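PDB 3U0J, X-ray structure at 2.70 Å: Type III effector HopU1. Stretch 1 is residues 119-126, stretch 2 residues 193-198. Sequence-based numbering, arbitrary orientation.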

# COMPACT_ATOMS: atom_id res chain seq x y z
N GLU A 119 2.80 -10.12 -4.09
CA GLU A 119 4.15 -10.62 -4.29
C GLU A 119 5.14 -9.63 -3.69
O GLU A 119 6.10 -10.03 -3.03
N VAL A 120 4.88 -8.34 -3.91
CA VAL A 120 5.77 -7.28 -3.44
C VAL A 120 5.73 -7.15 -1.93
O VAL A 120 6.76 -7.17 -1.27
N ASN A 121 4.53 -7.02 -1.38
CA ASN A 121 4.35 -6.93 0.07
C ASN A 121 4.99 -8.11 0.75
O ASN A 121 5.78 -7.94 1.68
N ASN A 122 4.67 -9.32 0.28
CA ASN A 122 5.26 -10.52 0.85
C ASN A 122 6.78 -10.52 0.78
O ASN A 122 7.45 -10.87 1.76
N TYR A 123 7.31 -10.13 -0.37
CA TYR A 123 8.76 -9.98 -0.55
C TYR A 123 9.35 -9.04 0.50
O TYR A 123 10.28 -9.39 1.20
N LEU A 124 8.80 -7.84 0.63
CA LEU A 124 9.29 -6.91 1.64
C LEU A 124 9.23 -7.46 3.06
O LEU A 124 10.14 -7.20 3.85
N ARG A 125 8.17 -8.20 3.40
CA ARG A 125 8.05 -8.74 4.77
C ARG A 125 9.04 -9.88 5.02
O ARG A 125 9.47 -10.07 6.14
N LEU A 126 9.40 -10.64 3.99
CA LEU A 126 10.30 -11.78 4.16
C LEU A 126 11.77 -11.41 4.01
O LEU A 126 12.65 -12.06 4.56
N VAL A 193 5.15 -3.17 13.72
CA VAL A 193 5.95 -2.72 12.58
C VAL A 193 5.54 -3.46 11.31
O VAL A 193 5.52 -4.70 11.27
N GLU A 194 5.22 -2.69 10.28
CA GLU A 194 4.85 -3.27 8.98
C GLU A 194 5.90 -3.00 7.90
O GLU A 194 6.05 -1.86 7.43
N PRO A 195 6.66 -4.03 7.50
CA PRO A 195 7.74 -3.84 6.52
C PRO A 195 7.21 -3.48 5.14
O PRO A 195 7.91 -2.83 4.37
N ALA A 196 5.99 -3.90 4.83
CA ALA A 196 5.44 -3.61 3.51
C ALA A 196 4.71 -2.27 3.50
O ALA A 196 4.75 -1.54 4.48
N PHE A 197 4.04 -1.96 2.39
CA PHE A 197 3.27 -0.72 2.26
C PHE A 197 1.91 -0.89 2.90
O PHE A 197 1.06 -1.55 2.33
N MET A 198 1.69 -0.30 4.08
CA MET A 198 0.38 -0.45 4.72
C MET A 198 -0.72 0.30 4.01
O MET A 198 -0.55 1.45 3.56

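The helix of residues 119-126 meets the end of a strand and the loop that follows it, and the two pieces bury 368 Å² between them. Register comes from the CA atoms: N121 CA lies 4.9 Å from A196 CA and R125 CA lies 5.2 Å from P195 CA, a close approach of the two backbones.

A196 CB points toward the helix and enters a hollow walled by N121 OD1 at 3.6 Å, R125 CG at 4.1 Å and L124 CB at 4.4 Å. P195, also directed at the helix, rests its CB 3.7 Å from L124 O and 4.0 Å from R125 CA, so this bump packs against helix backbone.

L124 is the matching bump from the helix. Its CB points toward the loop, and with chi1 m and chi2 t its CD1 comes 4.1 Å from A196 CA and 3.6 Å from F197 CE2. F197 (chi1 m, -65°) starts sideways, but its ring reaches back to the helix. L124 CD1 approaches that ring obliquely, whereas V120 CG1, 4.4 Å from F197 CE2, and N121 OD1, 3.9 Å from F197 CD2, lie at its edge, near the ring plane. V120 is t and contributes little area.

N121 (chi1 m) also carries a water-mediated link: one water accepts from N121 ND2 at 2.8 Å and donates to F197 O at 2.9 Å, bridging helix and loop.

The exposed R125 leaves the standard wells at chi1 (-30°) and chi2 (-134°). Its NH1 reaches E194 OE2 at 2.6 Å, a salt bridge whose hydrogen bond is weak because the N-H...O angle is 123°; the carboxylate oxygen sits at the guanidinium edge. E194 (chi1 t, chi2 p) uses OE1 to accept from A196 N at 2.7 Å and 161°, tying the strand end to the loop.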

# COMPACT_ATOMS: atom_id res chain seq x y z
CB GLU A 119 4.44 -10.85 -5.77
CG GLU A 119 5.85 -11.34 -6.06
CD GLU A 119 6.07 -11.64 -7.54
OE1 GLU A 119 5.14 -11.40 -8.35
OE2 GLU A 119 7.18 -12.12 -7.89
CB VAL A 120 5.44 -5.93 -4.11
CG1 VAL A 120 6.08 -4.78 -3.33
CG2 VAL A 120 5.92 -5.94 -5.54
CB ASN A 121 2.87 -6.85 0.43
CG ASN A 121 2.27 -5.48 0.14
OD1 ASN A 121 2.98 -4.55 -0.22
ND2 ASN A 121 0.97 -5.37 0.30
CB ASN A 122 4.67 -11.77 0.21
CG ASN A 122 3.40 -12.23 0.91
OD1 ASN A 122 2.85 -11.50 1.72
ND2 ASN A 122 2.94 -13.43 0.60
CB TYR A 123 9.09 -9.46 -1.96
CG TYR A 123 10.51 -8.95 -2.04
CD1 TYR A 123 10.79 -7.60 -1.83
CD2 TYR A 123 11.57 -9.81 -2.28
CE1 TYR A 123 12.09 -7.13 -1.88
CE2 TYR A 123 12.87 -9.35 -2.33
CZ TYR A 123 13.13 -8.01 -2.13
OH TYR A 123 14.43 -7.55 -2.17
CB LEU A 124 8.56 -5.58 1.58
CG LEU A 124 8.85 -4.73 0.35
CD1 LEU A 124 7.85 -3.58 0.25
CD2 LEU A 124 10.27 -4.22 0.41
CB ARG A 125 6.63 -9.20 5.14
CG ARG A 125 5.48 -8.48 4.49
CD ARG A 125 4.36 -8.08 5.45
NE ARG A 125 3.39 -9.14 5.68
CZ ARG A 125 2.18 -8.95 6.23
NH1 ARG A 125 1.79 -7.73 6.60
NH2 ARG A 125 1.35 -9.98 6.40
CB LEU A 126 9.99 -12.88 3.15
CG LEU A 126 8.57 -13.46 3.23
CD1 LEU A 126 8.40 -14.56 2.19
CD2 LEU A 126 8.25 -13.98 4.65
CB VAL A 193 7.44 -2.96 12.84
CG1 VAL A 193 8.27 -2.61 11.61
CG2 VAL A 193 7.89 -2.14 14.05
CB GLU A 194 3.48 -2.75 8.54
CG GLU A 194 3.17 -3.11 7.10
CD GLU A 194 3.14 -4.61 6.89
OE1 GLU A 194 4.09 -5.15 6.28
OE2 GLU A 194 2.17 -5.24 7.36
CB PRO A 195 8.44 -5.19 6.48
CG PRO A 195 8.10 -5.83 7.83
CD PRO A 195 6.73 -5.34 8.17
CB ALA A 196 4.55 -4.73 3.05
CB PHE A 197 3.05 -0.43 0.76
CG PHE A 197 4.30 -0.16 0.00
CD1 PHE A 197 4.84 1.11 -0.01
CD2 PHE A 197 4.94 -1.16 -0.67
CE1 PHE A 197 6.02 1.37 -0.69
CE2 PHE A 197 6.12 -0.91 -1.34
CZ PHE A 197 6.65 0.35 -1.36
CB MET A 198 0.39 -0.05 6.19
CG MET A 198 -0.75 -0.73 6.95
SD MET A 198 -0.98 -0.15 8.63
CE MET A 198 0.40 -0.90 9.45
O HOH W 1 -0.18 -2.78 0.03